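PDB 3E48: putative nucleoside-diphosphate-sugar epimerase, which is of unknown function but carries an NAD(P)H-binding Rossmann-type domain and may act as a nucleoside-diphosphate-sugar epimerase. Local coordinates for residues 1-6 with 26-31; 17-22 with 177-182; 51-56 with 69-74; 61-66 with 96-101; 101-106 with 135-140. One frame throughout, in Å; residues are numbered along the deposited sequence.

Four of the five contacts reach one largely parallel sheet, that of the NAD(P)H-binding Rossmann-type domain. Contact 1 pairs strands 3-6 and 28-32; contact 3 brings in strand 68-71, which lies between 3-6 and 100-106; contact 5 pairs 100-106 with 134-143. Contact 4, about 12 Å centre to centre from contact 3, sits where two helices give way to the strands and shares Ile-101 with contact 5. Contact 2 instead joins helices 11-22 and 174-186, bringing together residues more than 150 positions apart; the segments of contacts 3, 4 and 5 all fall between its two. Early and late parts of the Rossmann-type domain are thereby packed into one unit.

Contact 1 (1-6 with 26-31); sequences MNIMLT and DHFHIG
Strands 3-6 and 28-31 run parallel, their axes 4.4 Å apart at closest approach and inclined at 28°. The ladder starts with Ile-3 N giving its hydrogen to His-27 O (2.9 Å) and continues through the Ile-3 carbonyl to His-29, on to Leu-5, and from Leu-5 O to Gly-31 N. Ile-3 O is gripped twice: besides the amide of His-29 it accepts from His-29 ND1 at 3.2 Å, in the imidazole plane but from above the carbonyl plane. These are the first two strands of the Rossmann fold, linked by helix 11-22 in a beta-alpha-beta crossover. On the helix side, CZ of the Phe-28 ring lies 3.9 Å from Leu-5 CB. On the other face, the selenomethionine Met-4, its chain folded back, brings SE to 3.2 Å from Gly-31 N. Where the ladder begins, a water bridges the carbonyls of Met-1 and Asp-26, and Asn-2 OD1 meets the edge of the His-29 ring at CE1, amide and ring planes 90° apart.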
# COMPACT_ATOMS: atom_id res chain seq x y z
N MSE B 1 -12.90 -1.75 -29.67
CA MSE B 1 -12.32 -1.57 -28.31
C MSE B 1 -10.83 -1.29 -28.44
O MSE B 1 -10.04 -2.19 -28.75
CB MSE B 1 -12.56 -2.82 -27.47
CG MSE B 1 -12.46 -2.62 -25.96
SE MSE B 1 -10.64 -2.56 -25.30
CE MSE B 1 -10.38 -4.46 -25.07
N ASN B 2 -10.44 -0.05 -28.19
CA ASN B 2 -9.05 0.35 -28.30
C ASN B 2 -8.26 0.05 -27.05
O ASN B 2 -8.58 0.52 -25.96
CB ASN B 2 -8.97 1.84 -28.64
CG ASN B 2 -9.65 2.15 -29.96
OD1 ASN B 2 -9.30 1.58 -31.00
ND2 ASN B 2 -10.64 3.03 -29.92
N ILE B 3 -7.21 -0.75 -27.23
CA ILE B 3 -6.33 -1.18 -26.15
C ILE B 3 -4.99 -0.47 -26.24
O ILE B 3 -4.42 -0.33 -27.32
CB ILE B 3 -6.05 -2.69 -26.23
CG1 ILE B 3 -7.37 -3.47 -26.30
CG2 ILE B 3 -5.25 -3.13 -25.01
CD1 ILE B 3 -7.18 -4.94 -26.62
N MSE B 4 -4.50 -0.03 -25.09
CA MSE B 4 -3.22 0.67 -25.01
C MSE B 4 -2.32 -0.01 -23.98
O MSE B 4 -2.70 -0.17 -22.83
CB MSE B 4 -3.46 2.13 -24.61
CG MSE B 4 -2.30 2.77 -23.88
SE MSE B 4 -0.81 3.17 -25.03
CE MSE B 4 -1.70 4.43 -26.18
N LEU B 5 -1.12 -0.41 -24.41
CA LEU B 5 -0.15 -1.03 -23.52
C LEU B 5 0.97 -0.02 -23.28
O LEU B 5 1.65 0.39 -24.23
CB LEU B 5 0.45 -2.29 -24.16
CG LEU B 5 1.61 -2.93 -23.37
CD1 LEU B 5 1.08 -3.46 -22.04
CD2 LEU B 5 2.23 -4.07 -24.18
N THR B 6 1.17 0.41 -22.03
CA THR B 6 2.24 1.36 -21.75
C THR B 6 3.53 0.61 -21.41
O THR B 6 3.48 -0.52 -20.93
CB THR B 6 1.89 2.32 -20.57
OG1 THR B 6 1.82 1.58 -19.35
CG2 THR B 6 0.55 3.01 -20.82
N ASP B 26 -6.53 -6.75 -32.55
CA ASP B 26 -6.69 -5.50 -33.27
C ASP B 26 -6.93 -4.32 -32.33
O ASP B 26 -7.24 -4.50 -31.15
CB ASP B 26 -7.85 -5.62 -34.27
CG ASP B 26 -7.77 -4.59 -35.38
OD1 ASP B 26 -6.68 -4.43 -35.97
OD2 ASP B 26 -8.80 -3.95 -35.67
N HIS B 27 -6.77 -3.12 -32.87
CA HIS B 27 -6.96 -1.89 -32.10
C HIS B 27 -5.92 -1.80 -30.99
O HIS B 27 -6.17 -1.19 -29.94
CB HIS B 27 -8.36 -1.86 -31.49
CG HIS B 27 -9.45 -2.26 -32.44
ND1 HIS B 27 -9.69 -1.58 -33.62
CD2 HIS B 27 -10.36 -3.26 -32.38
CE1 HIS B 27 -10.72 -2.14 -34.24
NE2 HIS B 27 -11.14 -3.16 -33.51
N PHE B 28 -4.75 -2.38 -31.22
CA PHE B 28 -3.68 -2.39 -30.23
C PHE B 28 -2.73 -1.21 -30.40
O PHE B 28 -2.14 -1.01 -31.46
CB PHE B 28 -2.91 -3.71 -30.34
CG PHE B 28 -2.20 -4.10 -29.07
CD1 PHE B 28 -0.89 -3.69 -28.83
CD2 PHE B 28 -2.85 -4.88 -28.12
CE1 PHE B 28 -0.24 -4.06 -27.65
CE2 PHE B 28 -2.20 -5.26 -26.95
CZ PHE B 28 -0.89 -4.85 -26.71
N HIS B 29 -2.60 -0.44 -29.33
CA HIS B 29 -1.74 0.73 -29.33
C HIS B 29 -0.69 0.57 -28.24
O HIS B 29 -0.91 -0.15 -27.27
CB HIS B 29 -2.54 2.00 -29.02
CG HIS B 29 -3.71 2.23 -29.92
ND1 HIS B 29 -4.80 1.39 -29.95
CD2 HIS B 29 -3.96 3.21 -30.82
CE1 HIS B 29 -5.68 1.85 -30.82
NE2 HIS B 29 -5.19 2.95 -31.36
N ILE B 30 0.44 1.24 -28.40
CA ILE B 30 1.48 1.19 -27.39
C ILE B 30 1.91 2.61 -27.05
O ILE B 30 1.88 3.50 -27.89
CB ILE B 30 2.72 0.38 -27.85
CG1 ILE B 30 3.39 1.06 -29.04
CG2 ILE B 30 2.31 -1.05 -28.18
CD1 ILE B 30 4.66 0.37 -29.50
N GLY B 31 2.30 2.80 -25.79
CA GLY B 31 2.74 4.11 -25.32
C GLY B 31 4.16 3.96 -24.82
O GLY B 31 4.40 3.30 -23.81
O HOH W 1 -9.32 -5.00 -29.22

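Contact 2 (17-22 with 177-182); sequences TNQAIA and IARGVI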
# COMPACT_ATOMS: atom_id res chain seq x y z
N THR B 17 3.61 -7.42 -26.20
CA THR B 17 3.35 -6.86 -27.53
C THR B 17 3.53 -7.90 -28.63
O THR B 17 2.70 -8.00 -29.53
CB THR B 17 4.27 -5.66 -27.83
OG1 THR B 17 4.10 -4.66 -26.82
CG2 THR B 17 3.91 -5.06 -29.19
N ASN B 18 4.61 -8.68 -28.57
CA ASN B 18 4.82 -9.70 -29.60
C ASN B 18 3.72 -10.75 -29.53
O ASN B 18 3.26 -11.25 -30.56
CB ASN B 18 6.19 -10.36 -29.46
CG ASN B 18 7.32 -9.44 -29.90
OD1 ASN B 18 7.22 -8.75 -30.91
ND2 ASN B 18 8.41 -9.44 -29.14
N GLN B 19 3.28 -11.09 -28.33
CA GLN B 19 2.22 -12.08 -28.19
C GLN B 19 0.90 -11.50 -28.70
O GLN B 19 0.09 -12.22 -29.29
CB GLN B 19 2.09 -12.55 -26.73
CG GLN B 19 3.19 -13.53 -26.31
CD GLN B 19 3.00 -14.07 -24.89
OE1 GLN B 19 1.88 -14.21 -24.42
NE2 GLN B 19 4.11 -14.38 -24.21
N ALA B 20 0.68 -10.20 -28.50
CA ALA B 20 -0.56 -9.58 -28.97
C ALA B 20 -0.56 -9.60 -30.49
O ALA B 20 -1.60 -9.80 -31.12
CB ALA B 20 -0.65 -8.15 -28.46
N ILE B 21 0.61 -9.39 -31.09
CA ILE B 21 0.73 -9.41 -32.54
C ILE B 21 0.47 -10.83 -33.04
O ILE B 21 -0.25 -11.02 -34.03
CB ILE B 21 2.13 -8.95 -32.98
CG1 ILE B 21 2.33 -7.48 -32.60
CG2 ILE B 21 2.31 -9.15 -34.48
CD1 ILE B 21 1.27 -6.55 -33.14
N ALA B 22 1.04 -11.82 -32.36
CA ALA B 22 0.86 -13.22 -32.75
C ALA B 22 -0.60 -13.66 -32.63
O ALA B 22 -1.07 -14.50 -33.40
CB ALA B 22 1.75 -14.13 -31.91
N ILE B 177 4.09 -14.69 -17.75
CA ILE B 177 3.34 -13.57 -17.22
C ILE B 177 2.60 -12.96 -18.41
O ILE B 177 1.40 -12.69 -18.33
CB ILE B 177 4.26 -12.51 -16.60
CG1 ILE B 177 4.85 -13.05 -15.30
CG2 ILE B 177 3.49 -11.20 -16.37
CD1 ILE B 177 5.95 -12.20 -14.73
N ALA B 178 3.31 -12.79 -19.51
CA ALA B 178 2.71 -12.22 -20.71
C ALA B 178 1.55 -13.08 -21.21
O ALA B 178 0.53 -12.55 -21.64
CB ALA B 178 3.76 -12.06 -21.80
N ARG B 179 1.69 -14.40 -21.16
CA ARG B 179 0.60 -15.26 -21.62
C ARG B 179 -0.65 -15.05 -20.77
O ARG B 179 -1.77 -15.01 -21.29
CB ARG B 179 1.01 -16.74 -21.60
CG ARG B 179 2.13 -17.08 -22.58
CD ARG B 179 2.60 -18.51 -22.37
NE ARG B 179 1.57 -19.49 -22.72
CZ ARG B 179 1.62 -20.78 -22.40
NH1 ARG B 179 2.66 -21.25 -21.71
NH2 ARG B 179 0.65 -21.59 -22.76
N GLY B 180 -0.46 -14.90 -19.47
CA GLY B 180 -1.59 -14.67 -18.58
C GLY B 180 -2.24 -13.33 -18.85
O GLY B 180 -3.47 -13.22 -18.86
N VAL B 181 -1.43 -12.30 -19.07
CA VAL B 181 -1.95 -10.97 -19.34
C VAL B 181 -2.72 -10.95 -20.66
O VAL B 181 -3.80 -10.36 -20.75
CB VAL B 181 -0.80 -9.92 -19.38
CG1 VAL B 181 -1.32 -8.57 -19.83
CG2 VAL B 181 -0.18 -9.80 -17.98
N ILE B 182 -2.18 -11.62 -21.68
CA ILE B 182 -2.83 -11.71 -22.99
C ILE B 182 -4.18 -12.42 -22.86
O ILE B 182 -5.17 -12.00 -23.45
CB ILE B 182 -1.94 -12.48 -24.00
CG1 ILE B 182 -0.73 -11.62 -24.39
CG2 ILE B 182 -2.76 -12.90 -25.22
CD1 ILE B 182 -1.07 -10.37 -25.18
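Gln-19 packs by van der Waals contact on Ala-178 and Arg-179, its side chain bridging the gap between helix segments 17-22 and 177-182. With CG anti to the carbonyl carbon (chi1 -76°) and the chain extended beyond it, the amide is carried across to the second helix. Gln-19 NE2 rests 3.4 Å from Ala-178 CB; its hydrogen bond goes to the backbone carbonyl of Asn-175, just before the segment. Gln-19 OE1 lies 3.3 Å from Arg-179 CA and 3.4 Å from Arg-179 CG; although Arg-179 N is also close, the angle is too poor for a hydrogen bond. The segment axes are 9.7 Å apart at closest approach and cross at -50°: the first helix of the Rossmann fold and a helix from much later in the chain lie side by side on the same face of the sheet. Apolar contact is supplied by Ile-182. Its CG1 lies 3.8 Å from Gln-19 CB, while CD1 reaches Ala-20, 3.8 Å from the backbone N and 4.0 Å from CB. Arg-179 offers only CA, CB and CG to Gln-19: the guanidinium, its plane 62° from the Gln-19 amide, forms a salt bridge with Asp-268.

Contact 3 (51-56 with 69-74); sequences LDYFNQ and VVFIPS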
# COMPACT_ATOMS: atom_id res chain seq x y z
N LEU B 51 4.88 8.67 -24.81
CA LEU B 51 4.36 8.93 -23.48
C LEU B 51 5.46 9.06 -22.43
O LEU B 51 6.50 8.40 -22.52
CB LEU B 51 3.42 7.78 -23.10
CG LEU B 51 2.97 7.63 -21.64
CD1 LEU B 51 2.13 8.82 -21.23
CD2 LEU B 51 2.18 6.34 -21.49
N ASP B 52 5.23 9.92 -21.45
CA ASP B 52 6.15 10.14 -20.34
C ASP B 52 5.30 9.96 -19.08
O ASP B 52 4.44 10.79 -18.79
CB ASP B 52 6.72 11.56 -20.40
CG ASP B 52 7.57 11.92 -19.18
OD1 ASP B 52 8.03 13.08 -19.12
OD2 ASP B 52 7.77 11.07 -18.29
N TYR B 53 5.53 8.87 -18.36
CA TYR B 53 4.78 8.58 -17.14
C TYR B 53 4.72 9.72 -16.14
O TYR B 53 3.73 9.86 -15.41
CB TYR B 53 5.38 7.39 -16.40
CG TYR B 53 5.04 6.02 -16.95
CD1 TYR B 53 5.43 4.88 -16.25
CD2 TYR B 53 4.36 5.86 -18.16
CE1 TYR B 53 5.14 3.61 -16.73
CE2 TYR B 53 4.07 4.58 -18.65
CZ TYR B 53 4.47 3.47 -17.92
OH TYR B 53 4.18 2.20 -18.38
N PHE B 54 5.77 10.53 -16.09
CA PHE B 54 5.83 11.60 -15.11
C PHE B 54 5.42 12.97 -15.63
O PHE B 54 5.76 14.00 -15.05
CB PHE B 54 7.22 11.63 -14.50
CG PHE B 54 7.55 10.36 -13.76
CD1 PHE B 54 7.11 10.17 -12.46
CD2 PHE B 54 8.24 9.33 -14.39
CE1 PHE B 54 7.35 8.97 -11.79
CE2 PHE B 54 8.49 8.13 -13.74
CZ PHE B 54 8.04 7.95 -12.44
N ASN B 55 4.67 12.96 -16.72
CA ASN B 55 4.16 14.20 -17.29
C ASN B 55 2.67 13.93 -17.47
O ASN B 55 2.26 13.21 -18.37
CB ASN B 55 4.82 14.49 -18.64
CG ASN B 55 4.36 15.80 -19.23
OD1 ASN B 55 3.19 15.95 -19.60
ND2 ASN B 55 5.26 16.77 -19.31
N GLN B 56 1.87 14.50 -16.57
CA GLN B 56 0.43 14.28 -16.59
C GLN B 56 -0.23 14.49 -17.94
O GLN B 56 -0.98 13.63 -18.40
CB GLN B 56 -0.26 15.15 -15.54
CG GLN B 56 -1.64 14.62 -15.17
CD GLN B 56 -2.15 15.16 -13.86
OE1 GLN B 56 -2.64 16.29 -13.78
NE2 GLN B 56 -2.02 14.37 -12.80
N VAL B 69 -6.51 0.37 -20.82
CA VAL B 69 -5.10 0.65 -20.66
C VAL B 69 -4.48 -0.46 -19.82
O VAL B 69 -4.97 -0.79 -18.74
CB VAL B 69 -4.87 2.01 -19.94
CG1 VAL B 69 -3.40 2.18 -19.57
CG2 VAL B 69 -5.31 3.16 -20.84
N VAL B 70 -3.41 -1.04 -20.35
CA VAL B 70 -2.66 -2.09 -19.66
C VAL B 70 -1.41 -1.34 -19.25
O VAL B 70 -0.60 -0.95 -20.09
CB VAL B 70 -2.32 -3.25 -20.61
CG1 VAL B 70 -1.61 -4.37 -19.84
CG2 VAL B 70 -3.59 -3.78 -21.27
N PHE B 71 -1.28 -1.12 -17.94
CA PHE B 71 -0.18 -0.35 -17.37
C PHE B 71 0.94 -1.17 -16.75
O PHE B 71 0.70 -1.99 -15.87
CB PHE B 71 -0.73 0.59 -16.29
CG PHE B 71 0.25 1.59 -15.77
CD1 PHE B 71 0.52 2.75 -16.49
CD2 PHE B 71 0.93 1.38 -14.57
CE1 PHE B 71 1.44 3.69 -16.03
CE2 PHE B 71 1.85 2.31 -14.09
CZ PHE B 71 2.11 3.47 -14.83
N ILE B 72 2.16 -0.95 -17.23
CA ILE B 72 3.33 -1.62 -16.71
C ILE B 72 4.13 -0.57 -15.94
O ILE B 72 4.63 0.38 -16.53
CB ILE B 72 4.21 -2.19 -17.84
CG1 ILE B 72 3.41 -3.23 -18.62
CG2 ILE B 72 5.49 -2.81 -17.26
CD1 ILE B 72 4.15 -3.81 -19.81
N PRO B 73 4.24 -0.72 -14.61
CA PRO B 73 4.99 0.24 -13.80
C PRO B 73 6.44 0.38 -14.24
O PRO B 73 7.02 -0.54 -14.81
CB PRO B 73 4.88 -0.34 -12.39
CG PRO B 73 3.54 -1.00 -12.40
CD PRO B 73 3.54 -1.70 -13.76
N SER B 74 7.03 1.54 -13.96
CA SER B 74 8.43 1.80 -14.30
C SER B 74 9.31 1.19 -13.21
O SER B 74 8.79 0.58 -12.28
CB SER B 74 8.70 3.31 -14.38
OG SER B 74 8.64 3.90 -13.08
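Tyr-53, in a type I turn from Asp-52 to Asn-55, faces the end of strand 69-71 and the loop that follows it, with its CA 8.2 Å from that of Ser-74, so side chains have to span the gap. The ring of Tyr-53 reaches tip to tip toward that of Phe-71, whose CG is anti to the backbone N (chi1 -171°), in an offset stack, centroids 4.7 Å apart and planes at 28°. Phe-71 CE1 lies over one face of the tyrosine ring, offset toward its rim and 3.6 Å from Tyr-53 CZ. Beyond the ring, Tyr-53 OH donates to Ile-72 O at 2.6 Å, tilted 24° from the carbonyl plane. Ser-74 N lies at the edge of the same ring, 3.9 Å from Tyr-53 CE1, and Ser-74 CB approaches Tyr-53 CD1. Within the turn, Asp-52 OD2 accepts from Phe-54 N at 3.0 Å, forming an Asx turn. The phenol oxygen is also hydrogen-bonded to Thr-6 OG1, on the neighbouring strand. With a stacked ring face and two hydrogen-bond partners for its hydroxyl, Tyr-53 is held in position and rotation, tying the loop after strand 47-50 to the C-terminal ends of two central strands.

Contact 4 (61-66 with 96-101); sequences EAFKGM and SGVAHI
Phe-63, near the end of the helix in segment 61-66, meets both Ser-96 and Val-98 of the other segment. Before it, Glu-61 takes no part across the contact but forms a salt bridge with Lys-64, NZ to OE2 2.9 Å, the nitrogen arriving on the syn side of the carboxylate. Phe-63 CB lies 3.8 Å from Ser-96 CB and equally far from Val-98 CG2, a methyl that also approaches the ring obliquely at CD2. Lys-64 contributes through CG, 3.6 Å from Ser-96 OG, a hydroxyl hydrogen-bonded to Val-60 O in the helix. Gly-65 occupies a type II turn from Phe-63 to Met-66, with positive phi (81°), and its N donates to a water that in turn gives a hydrogen to Ser-96 O, at 2.9 Å from each. The selenomethionine Met-66 brings its backbone O to 3.6 Å from Val-98 CA. Across from this turn, Gly-97 completes a Schellman motif at the end of helix 84-96. The contact thus joins the C-terminal ends of helices 56-63 and 84-96, just before strands 68-71 and 100-106: Phe-63 also packs on Leu-89 and Ala-92 of helix 84-96, while Val-98 touches Ala-93 and Val-69.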
# COMPACT_ATOMS: atom_id res chain seq x y z
N GLU B 61 -2.92 12.93 -23.05
CA GLU B 61 -2.92 12.90 -24.51
C GLU B 61 -2.87 11.48 -25.06
O GLU B 61 -3.63 11.13 -25.96
CB GLU B 61 -1.73 13.69 -25.05
CG GLU B 61 -1.82 15.19 -24.84
CD GLU B 61 -3.08 15.78 -25.45
OE1 GLU B 61 -3.37 15.47 -26.63
OE2 GLU B 61 -3.77 16.56 -24.76
N ALA B 62 -1.99 10.66 -24.51
CA ALA B 62 -1.84 9.28 -24.96
C ALA B 62 -3.09 8.43 -24.77
O ALA B 62 -3.33 7.50 -25.53
CB ALA B 62 -0.66 8.62 -24.25
N PHE B 63 -3.88 8.76 -23.75
CA PHE B 63 -5.09 8.00 -23.44
C PHE B 63 -6.34 8.43 -24.21
O PHE B 63 -7.37 7.76 -24.14
CB PHE B 63 -5.39 8.08 -21.93
CG PHE B 63 -4.46 7.26 -21.06
CD1 PHE B 63 -3.34 6.61 -21.59
CD2 PHE B 63 -4.70 7.15 -19.69
CE1 PHE B 63 -2.49 5.86 -20.76
CE2 PHE B 63 -3.85 6.42 -18.87
CZ PHE B 63 -2.74 5.77 -19.40
N LYS B 64 -6.26 9.54 -24.94
CA LYS B 64 -7.41 9.99 -25.72
C LYS B 64 -7.83 8.90 -26.70
O LYS B 64 -7.00 8.37 -27.44
CB LYS B 64 -7.08 11.28 -26.49
CG LYS B 64 -6.95 12.50 -25.59
CD LYS B 64 -6.60 13.74 -26.40
CE LYS B 64 -6.60 14.98 -25.51
NZ LYS B 64 -6.23 16.21 -26.26
N GLY B 65 -9.11 8.56 -26.70
CA GLY B 65 -9.59 7.53 -27.61
C GLY B 65 -9.36 6.09 -27.18
O GLY B 65 -9.78 5.17 -27.89
N MSE B 66 -8.70 5.87 -26.05
CA MSE B 66 -8.45 4.50 -25.59
C MSE B 66 -9.56 4.01 -24.67
O MSE B 66 -10.18 4.79 -23.95
CB MSE B 66 -7.11 4.44 -24.85
CG MSE B 66 -5.92 4.87 -25.69
SE MSE B 66 -5.60 3.65 -27.17
CE MSE B 66 -6.42 4.66 -28.50
N SER B 96 -9.44 11.46 -20.07
CA SER B 96 -9.63 11.02 -21.44
C SER B 96 -10.68 9.93 -21.67
O SER B 96 -10.86 9.46 -22.79
CB SER B 96 -8.28 10.61 -22.02
OG SER B 96 -7.43 11.75 -22.06
N GLY B 97 -11.36 9.53 -20.60
CA GLY B 97 -12.43 8.55 -20.72
C GLY B 97 -12.09 7.08 -20.90
O GLY B 97 -12.83 6.35 -21.56
N VAL B 98 -10.99 6.64 -20.31
CA VAL B 98 -10.59 5.24 -20.37
C VAL B 98 -11.54 4.48 -19.44
O VAL B 98 -11.70 4.85 -18.28
CB VAL B 98 -9.14 5.06 -19.90
CG1 VAL B 98 -8.77 3.58 -19.87
CG2 VAL B 98 -8.20 5.83 -20.83
N ALA B 99 -12.16 3.43 -19.95
CA ALA B 99 -13.14 2.65 -19.19
C ALA B 99 -12.59 1.53 -18.32
O ALA B 99 -13.25 1.10 -17.38
CB ALA B 99 -14.18 2.07 -20.14
N HIS B 100 -11.39 1.05 -18.63
CA HIS B 100 -10.84 -0.03 -17.84
C HIS B 100 -9.32 0.01 -17.80
O HIS B 100 -8.67 0.35 -18.78
CB HIS B 100 -11.31 -1.37 -18.42
CG HIS B 100 -11.19 -2.51 -17.46
ND1 HIS B 100 -10.01 -3.19 -17.26
CD2 HIS B 100 -12.08 -3.05 -16.60
CE1 HIS B 100 -10.18 -4.10 -16.32
NE2 HIS B 100 -11.43 -4.04 -15.90
N ILE B 101 -8.77 -0.34 -16.64
CA ILE B 101 -7.33 -0.35 -16.46
C ILE B 101 -6.88 -1.73 -15.98
O ILE B 101 -7.43 -2.26 -15.02
CB ILE B 101 -6.86 0.69 -15.40
CG1 ILE B 101 -7.09 2.11 -15.92
CG2 ILE B 101 -5.39 0.46 -15.07
CD1 ILE B 101 -6.89 3.19 -14.87
O HOH W 2 -11.12 10.29 -25.53
O HOH W 3 -11.31 7.28 -24.44

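Contact 5 (101-106 with 135-140); sequences IIFIGY and YTYVRM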
# COMPACT_ATOMS: atom_id res chain seq x y z
N ILE B 101 -8.77 -0.34 -16.64
CA ILE B 101 -7.33 -0.35 -16.46
C ILE B 101 -6.88 -1.73 -15.98
O ILE B 101 -7.43 -2.26 -15.02
CB ILE B 101 -6.86 0.69 -15.40
CG1 ILE B 101 -7.09 2.11 -15.92
CG2 ILE B 101 -5.39 0.46 -15.07
CD1 ILE B 101 -6.89 3.19 -14.87
N ILE B 102 -5.90 -2.31 -16.67
CA ILE B 102 -5.34 -3.59 -16.26
C ILE B 102 -3.98 -3.18 -15.71
O ILE B 102 -3.12 -2.72 -16.47
CB ILE B 102 -5.19 -4.56 -17.45
CG1 ILE B 102 -6.57 -4.87 -18.04
CG2 ILE B 102 -4.50 -5.85 -16.99
CD1 ILE B 102 -6.55 -5.75 -19.29
N PHE B 103 -3.79 -3.32 -14.41
CA PHE B 103 -2.55 -2.91 -13.76
C PHE B 103 -1.66 -4.11 -13.44
O PHE B 103 -2.10 -5.05 -12.79
CB PHE B 103 -2.86 -2.15 -12.47
CG PHE B 103 -1.67 -1.49 -11.84
CD1 PHE B 103 -1.41 -0.14 -12.05
CD2 PHE B 103 -0.80 -2.21 -11.03
CE1 PHE B 103 -0.30 0.49 -11.47
CE2 PHE B 103 0.32 -1.60 -10.44
CZ PHE B 103 0.56 -0.25 -10.66
N ILE B 104 -0.42 -4.07 -13.92
CA ILE B 104 0.52 -5.16 -13.68
C ILE B 104 1.40 -4.86 -12.47
O ILE B 104 2.40 -4.16 -12.57
CB ILE B 104 1.45 -5.37 -14.90
CG1 ILE B 104 0.61 -5.55 -16.17
CG2 ILE B 104 2.35 -6.58 -14.66
CD1 ILE B 104 -0.34 -6.73 -16.14
N GLY B 105 1.03 -5.42 -11.31
CA GLY B 105 1.78 -5.18 -10.10
C GLY B 105 2.63 -6.35 -9.65
O GLY B 105 2.45 -7.48 -10.12
N TYR B 106 3.55 -6.09 -8.73
CA TYR B 106 4.46 -7.11 -8.20
C TYR B 106 3.87 -7.71 -6.92
O TYR B 106 3.23 -7.00 -6.14
CB TYR B 106 5.82 -6.47 -7.92
CG TYR B 106 6.93 -7.44 -7.61
CD1 TYR B 106 7.13 -8.57 -8.40
CD2 TYR B 106 7.81 -7.21 -6.55
CE1 TYR B 106 8.19 -9.45 -8.15
CE2 TYR B 106 8.86 -8.07 -6.29
CZ TYR B 106 9.05 -9.19 -7.10
OH TYR B 106 10.09 -10.05 -6.85
N TYR B 135 -11.24 -1.82 -12.97
CA TYR B 135 -9.87 -2.26 -13.14
C TYR B 135 -9.66 -3.73 -12.79
O TYR B 135 -10.47 -4.35 -12.10
CB TYR B 135 -8.91 -1.39 -12.30
CG TYR B 135 -9.02 -1.58 -10.80
CD1 TYR B 135 -10.09 -1.03 -10.08
CD2 TYR B 135 -8.08 -2.33 -10.11
CE1 TYR B 135 -10.21 -1.24 -8.71
CE2 TYR B 135 -8.19 -2.54 -8.74
CZ TYR B 135 -9.25 -2.00 -8.04
OH TYR B 135 -9.37 -2.23 -6.69
N THR B 136 -8.55 -4.26 -13.29
CA THR B 136 -8.16 -5.65 -13.07
C THR B 136 -6.74 -5.54 -12.54
O THR B 136 -5.86 -5.00 -13.22
CB THR B 136 -8.17 -6.43 -14.40
OG1 THR B 136 -9.49 -6.37 -14.97
CG2 THR B 136 -7.80 -7.89 -14.18
N TYR B 137 -6.52 -6.03 -11.33
CA TYR B 137 -5.20 -5.96 -10.73
C TYR B 137 -4.50 -7.31 -10.85
O TYR B 137 -4.94 -8.31 -10.28
CB TYR B 137 -5.32 -5.52 -9.26
CG TYR B 137 -4.05 -4.95 -8.70
CD1 TYR B 137 -3.08 -5.77 -8.13
CD2 TYR B 137 -3.78 -3.58 -8.78
CE1 TYR B 137 -1.87 -5.25 -7.66
CE2 TYR B 137 -2.58 -3.05 -8.33
CZ TYR B 137 -1.63 -3.89 -7.77
OH TYR B 137 -0.43 -3.38 -7.33
N VAL B 138 -3.43 -7.33 -11.63
CA VAL B 138 -2.67 -8.55 -11.88
C VAL B 138 -1.35 -8.53 -11.13
O VAL B 138 -0.49 -7.71 -11.42
CB VAL B 138 -2.39 -8.71 -13.39
CG1 VAL B 138 -1.65 -10.02 -13.65
CG2 VAL B 138 -3.69 -8.65 -14.17
N ARG B 139 -1.18 -9.43 -10.17
CA ARG B 139 0.07 -9.46 -9.42
C ARG B 139 0.96 -10.56 -10.00
O ARG B 139 0.48 -11.65 -10.31
CB ARG B 139 -0.22 -9.71 -7.94
CG ARG B 139 -0.95 -8.53 -7.29
CD ARG B 139 -1.59 -8.86 -5.94
NE ARG B 139 -0.60 -9.12 -4.90
CZ ARG B 139 -0.35 -10.32 -4.40
NH1 ARG B 139 -1.01 -11.38 -4.84
NH2 ARG B 139 0.57 -10.46 -3.45
N MSE B 140 2.24 -10.26 -10.18
CA MSE B 140 3.15 -11.25 -10.73
C MSE B 140 4.22 -11.68 -9.74
O MSE B 140 4.62 -10.91 -8.86
CB MSE B 140 3.81 -10.70 -12.01
CG MSE B 140 4.75 -9.54 -11.77
SE MSE B 140 5.35 -8.70 -13.42
CE MSE B 140 5.27 -6.86 -12.84
O HOH W 4 1.18 -5.32 -6.26
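Ile-104 and Met-140 meet at a tight apolar spot in this parallel strand pair: Ile-104 CG2, anti to the backbone N, is 3.5 Å from CE of selenomethionine Met-140, closer than usual for two carbons. The two side chains cross at about a right angle. Five backbone hydrogen bonds join the strands, the first from Thr-136 N to Ile-101 O. On the other face, also tight, the Phe-103 and Tyr-137 rings are nearly parallel (12°) but displaced, with little of one ring over the other; Phe-103 CD2 and Tyr-137 CE2 are 3.3 Å apart. The absence of a side chain at Gly-105 makes room for Tyr-137 OH; a water accepting from that hydroxyl gives a hydrogen to Tyr-106 O. More solvent-facing are the partly exposed Tyr-135 and Arg-139, whose guanidinium meets Asp-109 and Gln-257. Helix 118-131, between the strands in a beta-alpha-beta unit, covers the Phe-103 face; helix 174-186 lies on the opposite face, against Ile-104 and Met-140, and strands 68-71 and 194-203 extend the sheet.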